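Local coordinates for pollen allergen Phl p 6 (Phleum pratense, PDB 6TRK), which is a grass pollen allergen of the Poa p IX/Phl p VI family, a compact helical protein whose role in the plant is not established, at residues Lys33-Phe41 with Lys82-Phe90; Glu6-Ser17 with Asn48-Leu59. The protein carries 1 engineered substitution. All coordinates share one frame; numbering follows the deposited sequence.

Helix 30-55 takes part in both contacts. Near its start, in interaction 1, it meets helix 82-98 through a cluster of aromatic rings; near its end, in interaction 2, it runs antiparallel to helix 2-23 around a leucine core. The two centres lie about 20 Å apart on opposite sides of the chain's centre, yet the contacts touch: Phe90 CZ of interaction 1 packs at 3.7 Å from Val14 CG1 of interaction 2. Because both use helix 30-55, they join three of the four helices; their segments also alternate along the sequence. A zinc ion lies about 10 Å from the side chain of Lys82; the zinc ligands Glu92 and His104 lie outside all four segments.

Interaction 1 (Lys33-Phe41 with Lys82-Phe90); sequences KYKTFEAAF and KYEAFVLHF
Tyr34 carries Lys82 CB over one face of its ring, a CH-pi contact with CB 4.2 Å from the ring centroid, while Phe86 CD2 lies at its edge. Beyond this pair the rings of Phe37, Phe41, Tyr83, Phe86 and Phe90 form an aromatic cluster in which edges and faces mesh across the two helices. Tyr83 turns its edge to the face of Phe37 in an offset edge-to-face pair, CE1 reaching 3.6 Å from Phe37 CG. Phe37 in turn presents its own edge to Phe86, its CE2 lying over that face at 3.4 Å from Phe86 CD1, with the planes 64° apart. The edge of Phe86 then meets the face of Phe41 through CZ, 3.9 Å from Phe41 CE1. Last, Phe41 points its edge at the face of Phe90, the planes close to perpendicular at 81°.

Phe37 and Phe86 both hold CG roughly opposite the backbone N, which carries their rings into the gap between helices whose segment axes approach to 9.2 Å at an angle of 41°. The backbones are nearest at the Tyr34-Tyr83 pair, and no hydrogen bond crosses between the segments. The lysine ammonium groups have partners elsewhere: Lys33 NZ bonds to the carbonyl oxygens of Thr25 and Val28, Lys82 NZ to those of Ala74 and Ala77. Helix 2-23 borders the cluster through Ala21 against Phe37 and Met22 against Tyr83, and helix 60-76 through Ala74 against Tyr34 and Ala70 against Phe86.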
# COMPACT_ATOMS: atom_id res chain seq x y z
N LYS A 33 10.32 13.16 2.15
CA LYS A 33 9.90 11.95 1.44
C LYS A 33 8.49 11.50 1.85
O LYS A 33 7.67 11.15 0.99
CB LYS A 33 10.89 10.82 1.69
CG LYS A 33 12.24 10.97 0.93
CD LYS A 33 13.10 9.73 1.19
CE LYS A 33 14.55 9.95 0.71
NZ LYS A 33 14.55 9.95 -0.74
N TYR A 34 8.20 11.47 3.15
CA TYR A 34 6.90 10.92 3.53
C TYR A 34 5.75 11.77 3.00
O TYR A 34 4.76 11.22 2.48
CB TYR A 34 6.79 10.75 5.04
CG TYR A 34 5.46 10.14 5.42
CD1 TYR A 34 5.07 8.91 4.93
CD2 TYR A 34 4.57 10.83 6.25
CE1 TYR A 34 3.87 8.37 5.24
CE2 TYR A 34 3.35 10.26 6.56
CZ TYR A 34 3.03 9.04 6.05
OH TYR A 34 1.81 8.45 6.36
N LYS A 35 5.85 13.10 3.12
CA LYS A 35 4.78 13.98 2.64
C LYS A 35 4.59 13.85 1.14
O LYS A 35 3.46 13.87 0.65
CB LYS A 35 5.08 15.42 3.03
CG LYS A 35 4.00 16.42 2.69
CD LYS A 35 4.48 17.90 2.82
CE LYS A 35 5.79 18.10 3.63
NZ LYS A 35 7.05 18.27 2.81
N THR A 36 5.71 13.73 0.39
CA THR A 36 5.64 13.55 -1.05
C THR A 36 5.00 12.22 -1.41
O THR A 36 4.08 12.16 -2.26
CB THR A 36 7.06 13.66 -1.63
OG1 THR A 36 7.59 15.00 -1.42
CG2 THR A 36 7.09 13.31 -3.11
N PHE A 37 5.46 11.14 -0.78
CA PHE A 37 4.89 9.82 -1.03
C PHE A 37 3.39 9.80 -0.72
O PHE A 37 2.58 9.28 -1.50
CB PHE A 37 5.62 8.78 -0.15
CG PHE A 37 4.86 7.51 0.01
CD1 PHE A 37 4.93 6.52 -0.94
CD2 PHE A 37 4.03 7.31 1.08
CE1 PHE A 37 4.21 5.35 -0.83
CE2 PHE A 37 3.26 6.15 1.19
CZ PHE A 37 3.36 5.17 0.25
N GLU A 38 3.02 10.34 0.43
CA GLU A 38 1.65 10.26 0.88
C GLU A 38 0.71 11.00 -0.07
O GLU A 38 -0.40 10.52 -0.36
CB GLU A 38 1.53 10.81 2.29
CG GLU A 38 0.25 10.42 2.95
CD GLU A 38 -0.87 11.38 2.67
OE1 GLU A 38 -2.04 11.00 2.89
OE2 GLU A 38 -0.59 12.51 2.20
N ALA A 39 1.14 12.16 -0.58
CA ALA A 39 0.32 12.89 -1.54
C ALA A 39 0.14 12.12 -2.84
O ALA A 39 -0.95 12.11 -3.42
CB ALA A 39 0.94 14.25 -1.80
N ALA A 40 1.20 11.47 -3.30
CA ALA A 40 1.08 10.68 -4.51
C ALA A 40 0.27 9.41 -4.27
O ALA A 40 -0.55 9.01 -5.11
CB ALA A 40 2.48 10.32 -5.05
N PHE A 41 0.48 8.78 -3.11
CA PHE A 41 -0.18 7.54 -2.79
C PHE A 41 -1.68 7.74 -2.66
O PHE A 41 -2.46 6.92 -3.15
CB PHE A 41 0.39 6.97 -1.47
CG PHE A 41 -0.37 5.79 -0.97
CD1 PHE A 41 -1.46 5.94 -0.10
CD2 PHE A 41 -0.02 4.52 -1.36
CE1 PHE A 41 -2.16 4.86 0.34
CE2 PHE A 41 -0.75 3.40 -0.93
CZ PHE A 41 -1.81 3.58 -0.08
N LYS A 82 9.10 7.76 9.31
CA LYS A 82 7.72 7.58 8.86
C LYS A 82 7.64 6.92 7.49
O LYS A 82 6.79 6.05 7.27
CB LYS A 82 7.01 8.94 8.84
CG LYS A 82 6.83 9.53 10.21
CD LYS A 82 6.09 10.85 10.17
CE LYS A 82 5.81 11.37 11.58
NZ LYS A 82 4.81 10.50 12.31
N TYR A 83 8.49 7.33 6.54
CA TYR A 83 8.35 6.79 5.20
C TYR A 83 8.63 5.29 5.19
O TYR A 83 7.84 4.50 4.68
CB TYR A 83 9.25 7.56 4.21
CG TYR A 83 9.27 6.97 2.81
CD1 TYR A 83 8.14 6.86 2.06
CD2 TYR A 83 10.48 6.56 2.25
CE1 TYR A 83 8.17 6.31 0.78
CE2 TYR A 83 10.53 6.01 0.98
CZ TYR A 83 9.37 5.89 0.25
OH TYR A 83 9.41 5.34 -1.02
N GLU A 84 9.74 4.88 5.80
CA GLU A 84 10.03 3.45 5.81
C GLU A 84 9.01 2.66 6.65
O GLU A 84 8.67 1.54 6.28
CB GLU A 84 11.44 3.20 6.29
CG GLU A 84 12.50 3.80 5.32
CD GLU A 84 12.55 3.12 3.94
OE1 GLU A 84 12.14 1.95 3.80
OE2 GLU A 84 13.03 3.77 2.98
N ALA A 85 8.46 3.27 7.70
CA ALA A 85 7.42 2.58 8.47
C ALA A 85 6.18 2.32 7.63
O ALA A 85 5.59 1.24 7.69
CB ALA A 85 7.03 3.37 9.71
N PHE A 86 5.76 3.32 6.83
CA PHE A 86 4.63 3.08 5.95
C PHE A 86 4.91 1.96 4.95
O PHE A 86 4.09 1.03 4.79
CB PHE A 86 4.27 4.37 5.19
CG PHE A 86 2.93 4.28 4.48
CD1 PHE A 86 2.76 3.56 3.32
CD2 PHE A 86 1.82 4.95 4.99
CE1 PHE A 86 1.54 3.45 2.68
CE2 PHE A 86 0.59 4.89 4.32
CZ PHE A 86 0.46 4.13 3.17
N VAL A 87 6.02 2.07 4.23
CA VAL A 87 6.37 1.16 3.16
C VAL A 87 6.48 -0.27 3.67
O VAL A 87 5.94 -1.19 3.06
CB VAL A 87 7.68 1.61 2.50
CG1 VAL A 87 8.22 0.53 1.56
CG2 VAL A 87 7.45 2.91 1.72
N LEU A 88 7.13 -0.44 4.82
CA LEU A 88 7.29 -1.78 5.38
C LEU A 88 5.94 -2.40 5.70
O LEU A 88 5.69 -3.57 5.39
CB LEU A 88 8.19 -1.72 6.62
CG LEU A 88 8.34 -2.99 7.42
CD1 LEU A 88 9.05 -4.03 6.60
CD2 LEU A 88 9.14 -2.71 8.67
N HIS A 89 5.07 -1.67 6.39
CA HIS A 89 3.84 -2.31 6.84
C HIS A 89 2.81 -2.43 5.71
O HIS A 89 2.06 -3.41 5.66
CB HIS A 89 3.27 -1.56 8.03
CG HIS A 89 4.14 -1.69 9.24
ND1 HIS A 89 5.22 -0.85 9.49
CD2 HIS A 89 4.15 -2.61 10.23
CE1 HIS A 89 5.82 -1.24 10.60
NE2 HIS A 89 5.19 -2.31 11.07
N PHE A 90 2.83 -1.50 4.76
CA PHE A 90 1.93 -1.62 3.62
C PHE A 90 2.28 -2.87 2.80
O PHE A 90 1.41 -3.69 2.48
CB PHE A 90 2.00 -0.35 2.73
CG PHE A 90 0.86 -0.30 1.73
CD1 PHE A 90 1.03 -0.84 0.48
CD2 PHE A 90 -0.37 0.26 2.07
CE1 PHE A 90 -0.01 -0.84 -0.44
CE2 PHE A 90 -1.43 0.25 1.17
CZ PHE A 90 -1.22 -0.30 -0.10

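Interaction 2 (Glu6-Ser17 with Asn48-Leu59); sequences EEQKLIEDVNAS and NLADAVSKAPQL
Leu10 reaches across to segment 48-59 with both methyls: CD1 sits 3.6 Å from Ala56 CB and also touches Ala52, while CD2 lies against Asp51 CB. Its CB meets Leu59 CD2. Glu6 OE1 lies 3.6 Å from CD in the aliphatic part of Lys55. At one end of this apolar centre, Gln58 NE2 donates to Glu7 OE2 over 2.8 Å, lying on that oxygen's anti lone pair, with the carboxylate and amide planes 51° apart. In Gln58 a chi1 of 68° places CG between the backbone N and the carbonyl carbon, and the bend at chi2 then turns the amide toward Glu7. At the other end Asn48 ND2 donates to Ser17 OG over 3.0 Å, the hydroxyl oxygen lying near the amide plane, and Asn48 CB rests on Val14 CG2.

One water accepts from Asn48 ND2 and donates to Val14 O. The segment axes run nearly antiparallel, 173° apart; the helix ends at Lys55, and from Ala56 the chain turns to bring Gln58 and Leu59 back to helix 2-23. Leu63 of helix 60-76 packs on Ala52, and Leu94 of helix 82-98 on Ile11. Glu6 OE1 and Lys55 NZ, 5.0 Å apart, are not in contact, so any attraction is probably long-range; a water bonds to OE1 and only weakly to NZ. The Asn48-Ser17 bond links the helices, while the Gln58-Glu7 bond and Leu59 hold the turn after helix 30-55 against helix 2-23.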
# COMPACT_ATOMS: atom_id res chain seq x y z
N GLU A 6 -10.80 -11.36 -9.80
CA GLU A 6 -10.93 -9.91 -9.74
C GLU A 6 -10.18 -9.34 -8.53
O GLU A 6 -9.51 -8.29 -8.66
CB GLU A 6 -12.41 -9.51 -9.72
CG GLU A 6 -12.65 -7.99 -9.68
CD GLU A 6 -11.98 -7.25 -10.84
OE1 GLU A 6 -11.19 -6.30 -10.58
OE2 GLU A 6 -12.26 -7.60 -11.99
N GLU A 7 -10.27 -10.00 -7.37
CA GLU A 7 -9.50 -9.56 -6.21
C GLU A 7 -8.01 -9.52 -6.51
O GLU A 7 -7.32 -8.57 -6.14
CB GLU A 7 -9.77 -10.46 -5.00
CG GLU A 7 -11.21 -10.45 -4.54
CD GLU A 7 -11.50 -11.47 -3.44
OE1 GLU A 7 -10.59 -12.23 -3.05
OE2 GLU A 7 -12.66 -11.52 -2.98
N GLN A 8 -7.49 -10.55 -7.18
CA GLN A 8 -6.05 -10.57 -7.47
C GLN A 8 -5.64 -9.42 -8.38
O GLN A 8 -4.57 -8.82 -8.19
CB GLN A 8 -5.67 -11.91 -8.09
CG GLN A 8 -5.49 -13.04 -7.09
N LYS A 9 -6.45 -9.12 -9.40
CA LYS A 9 -6.17 -7.97 -10.26
C LYS A 9 -6.14 -6.67 -9.47
O LYS A 9 -5.28 -5.82 -9.70
CB LYS A 9 -7.22 -7.85 -11.36
CG LYS A 9 -7.06 -8.81 -12.52
N LEU A 10 -7.10 -6.48 -8.57
CA LEU A 10 -7.11 -5.25 -7.77
C LEU A 10 -5.90 -5.18 -6.85
O LEU A 10 -5.29 -4.11 -6.71
CB LEU A 10 -8.42 -5.16 -6.98
CG LEU A 10 -9.69 -4.94 -7.82
CD1 LEU A 10 -10.95 -5.31 -7.07
CD2 LEU A 10 -9.78 -3.50 -8.28
N ILE A 11 -5.53 -6.30 -6.22
CA ILE A 11 -4.34 -6.30 -5.37
C ILE A 11 -3.11 -5.93 -6.19
O ILE A 11 -2.27 -5.14 -5.75
CB ILE A 11 -4.19 -7.67 -4.66
CG1 ILE A 11 -5.26 -7.77 -3.59
CG2 ILE A 11 -2.83 -7.83 -4.04
CD1 ILE A 11 -5.46 -9.22 -3.10
N GLU A 12 -3.02 -6.45 -7.41
CA GLU A 12 -1.90 -6.10 -8.27
C GLU A 12 -1.90 -4.60 -8.62
O GLU A 12 -0.85 -3.97 -8.62
CB GLU A 12 -1.92 -6.95 -9.53
CG GLU A 12 -0.87 -6.53 -10.58
CD GLU A 12 0.54 -6.46 -10.01
OE1 GLU A 12 1.34 -5.63 -10.51
OE2 GLU A 12 0.85 -7.23 -9.07
N ASP A 13 -3.07 -4.04 -8.95
CA ASP A 13 -3.14 -2.61 -9.26
C ASP A 13 -2.78 -1.75 -8.05
O ASP A 13 -2.10 -0.72 -8.18
CB ASP A 13 -4.53 -2.24 -9.75
CG ASP A 13 -4.75 -2.62 -11.22
OD1 ASP A 13 -3.78 -2.55 -11.99
OD2 ASP A 13 -5.89 -2.95 -11.59
N VAL A 14 -3.23 -2.15 -6.86
CA VAL A 14 -2.85 -1.41 -5.65
C VAL A 14 -1.34 -1.41 -5.47
O VAL A 14 -0.72 -0.38 -5.15
CB VAL A 14 -3.56 -2.03 -4.42
CG1 VAL A 14 -2.98 -1.48 -3.11
CG2 VAL A 14 -5.04 -1.78 -4.44
N ASN A 15 -0.70 -2.56 -5.69
CA ASN A 15 0.74 -2.65 -5.52
C ASN A 15 1.49 -1.81 -6.54
O ASN A 15 2.45 -1.12 -6.19
CB ASN A 15 1.14 -4.13 -5.57
CG ASN A 15 2.38 -4.41 -4.78
OD1 ASN A 15 3.00 -3.52 -4.18
ND2 ASN A 15 2.74 -5.69 -4.72
N ALA A 16 1.05 -1.82 -7.78
CA ALA A 16 1.71 -1.04 -8.82
C ALA A 16 1.61 0.46 -8.54
O ALA A 16 2.59 1.19 -8.72
CB ALA A 16 1.11 -1.39 -10.19
N SER A 17 0.44 0.93 -8.10
CA SER A 17 0.31 2.35 -7.74
C SER A 17 1.16 2.71 -6.53
O SER A 17 1.75 3.80 -6.47
CB SER A 17 -1.15 2.66 -7.46
OG SER A 17 -1.94 2.54 -8.60
N ASN A 48 -8.01 3.18 -6.91
CA ASN A 48 -8.04 1.73 -6.84
C ASN A 48 -9.11 1.23 -5.87
O ASN A 48 -9.78 0.23 -6.14
CB ASN A 48 -6.66 1.18 -6.43
CG ASN A 48 -5.62 1.32 -7.54
OD1 ASN A 48 -5.92 1.13 -8.72
ND2 ASN A 48 -4.39 1.62 -7.15
N LEU A 49 -9.28 1.92 -4.74
CA LEU A 49 -10.28 1.52 -3.76
C LEU A 49 -11.69 1.65 -4.33
O LEU A 49 -12.53 0.77 -4.11
CB LEU A 49 -10.10 2.35 -2.49
CG LEU A 49 -10.92 1.93 -1.28
CD1 LEU A 49 -10.49 0.59 -0.69
CD2 LEU A 49 -10.79 3.04 -0.24
N ALA A 50 -11.94 2.69 -5.10
CA ALA A 50 -13.27 2.81 -5.71
C ALA A 50 -13.51 1.73 -6.75
O ALA A 50 -14.65 1.26 -6.90
CB ALA A 50 -13.45 4.21 -6.31
N ASP A 51 -12.48 1.30 -7.48
CA ASP A 51 -12.65 0.14 -8.34
C ASP A 51 -13.02 -1.11 -7.54
O ASP A 51 -13.85 -1.91 -7.98
CB ASP A 51 -11.39 -0.12 -9.16
CG ASP A 51 -11.20 0.89 -10.27
OD1 ASP A 51 -12.19 1.56 -10.64
OD2 ASP A 51 -10.06 1.00 -10.77
N ALA A 52 -12.38 -1.30 -6.38
CA ALA A 52 -12.74 -2.44 -5.54
C ALA A 52 -14.18 -2.36 -5.05
O ALA A 52 -14.88 -3.38 -5.00
CB ALA A 52 -11.78 -2.53 -4.33
N VAL A 53 -14.60 -1.17 -4.60
CA VAL A 53 -16.00 -1.01 -4.19
C VAL A 53 -16.92 -1.46 -5.32
O VAL A 53 -17.91 -2.17 -5.09
CB VAL A 53 -16.28 0.46 -3.80
CG1 VAL A 53 -17.78 0.66 -3.60
CG2 VAL A 53 -15.57 0.82 -2.52
N SER A 54 -16.59 -1.08 -6.56
CA SER A 54 -17.43 -1.43 -7.70
C SER A 54 -17.37 -2.93 -8.03
O SER A 54 -18.41 -3.58 -8.16
CB SER A 54 -17.00 -0.60 -8.92
OG SER A 54 -17.73 -1.00 -10.05
N LYS A 55 -16.16 -3.49 -8.14
CA LYS A 55 -15.95 -4.82 -8.71
C LYS A 55 -15.76 -5.94 -7.69
O LYS A 55 -15.91 -7.11 -8.05
CB LYS A 55 -14.72 -4.80 -9.63
CG LYS A 55 -14.84 -3.85 -10.79
CD LYS A 55 -13.56 -3.76 -11.58
CE LYS A 55 -13.76 -2.97 -12.85
NZ LYS A 55 -12.55 -2.17 -13.11
N ALA A 56 -15.37 -5.64 -6.45
CA ALA A 56 -15.08 -6.70 -5.49
C ALA A 56 -15.22 -6.15 -4.08
O ALA A 56 -14.24 -6.08 -3.32
CB ALA A 56 -13.68 -7.25 -5.69
N PRO A 57 -16.42 -5.75 -3.69
CA PRO A 57 -16.59 -5.08 -2.40
C PRO A 57 -16.17 -5.92 -1.21
O PRO A 57 -15.88 -5.34 -0.16
CB PRO A 57 -18.09 -4.74 -2.36
CG PRO A 57 -18.72 -5.51 -3.50
CD PRO A 57 -17.66 -5.77 -4.50
N GLN A 58 -16.12 -7.25 -1.34
CA GLN A 58 -15.63 -8.10 -0.26
C GLN A 58 -14.17 -7.84 0.06
O GLN A 58 -13.71 -8.17 1.16
CB GLN A 58 -15.84 -9.57 -0.64
CG GLN A 58 -14.96 -10.06 -1.78
CD GLN A 58 -15.51 -9.77 -3.20
OE1 GLN A 58 -16.51 -9.03 -3.41
NE2 GLN A 58 -14.86 -10.36 -4.20
N LEU A 59 -13.41 -7.28 -0.88
CA LEU A 59 -12.00 -6.98 -0.64
C LEU A 59 -11.81 -5.69 0.14
O LEU A 59 -10.73 -5.47 0.70
CB LEU A 59 -11.29 -6.89 -1.99
CG LEU A 59 -9.77 -6.69 -2.06
CD1 LEU A 59 -9.07 -7.87 -1.42
CD2 LEU A 59 -9.36 -6.55 -3.50
O HOH W 1 -10.14 -4.24 -11.95
O HOH W 2 -12.08 -10.88 -0.20
O HOH W 3 -2.65 1.83 -4.54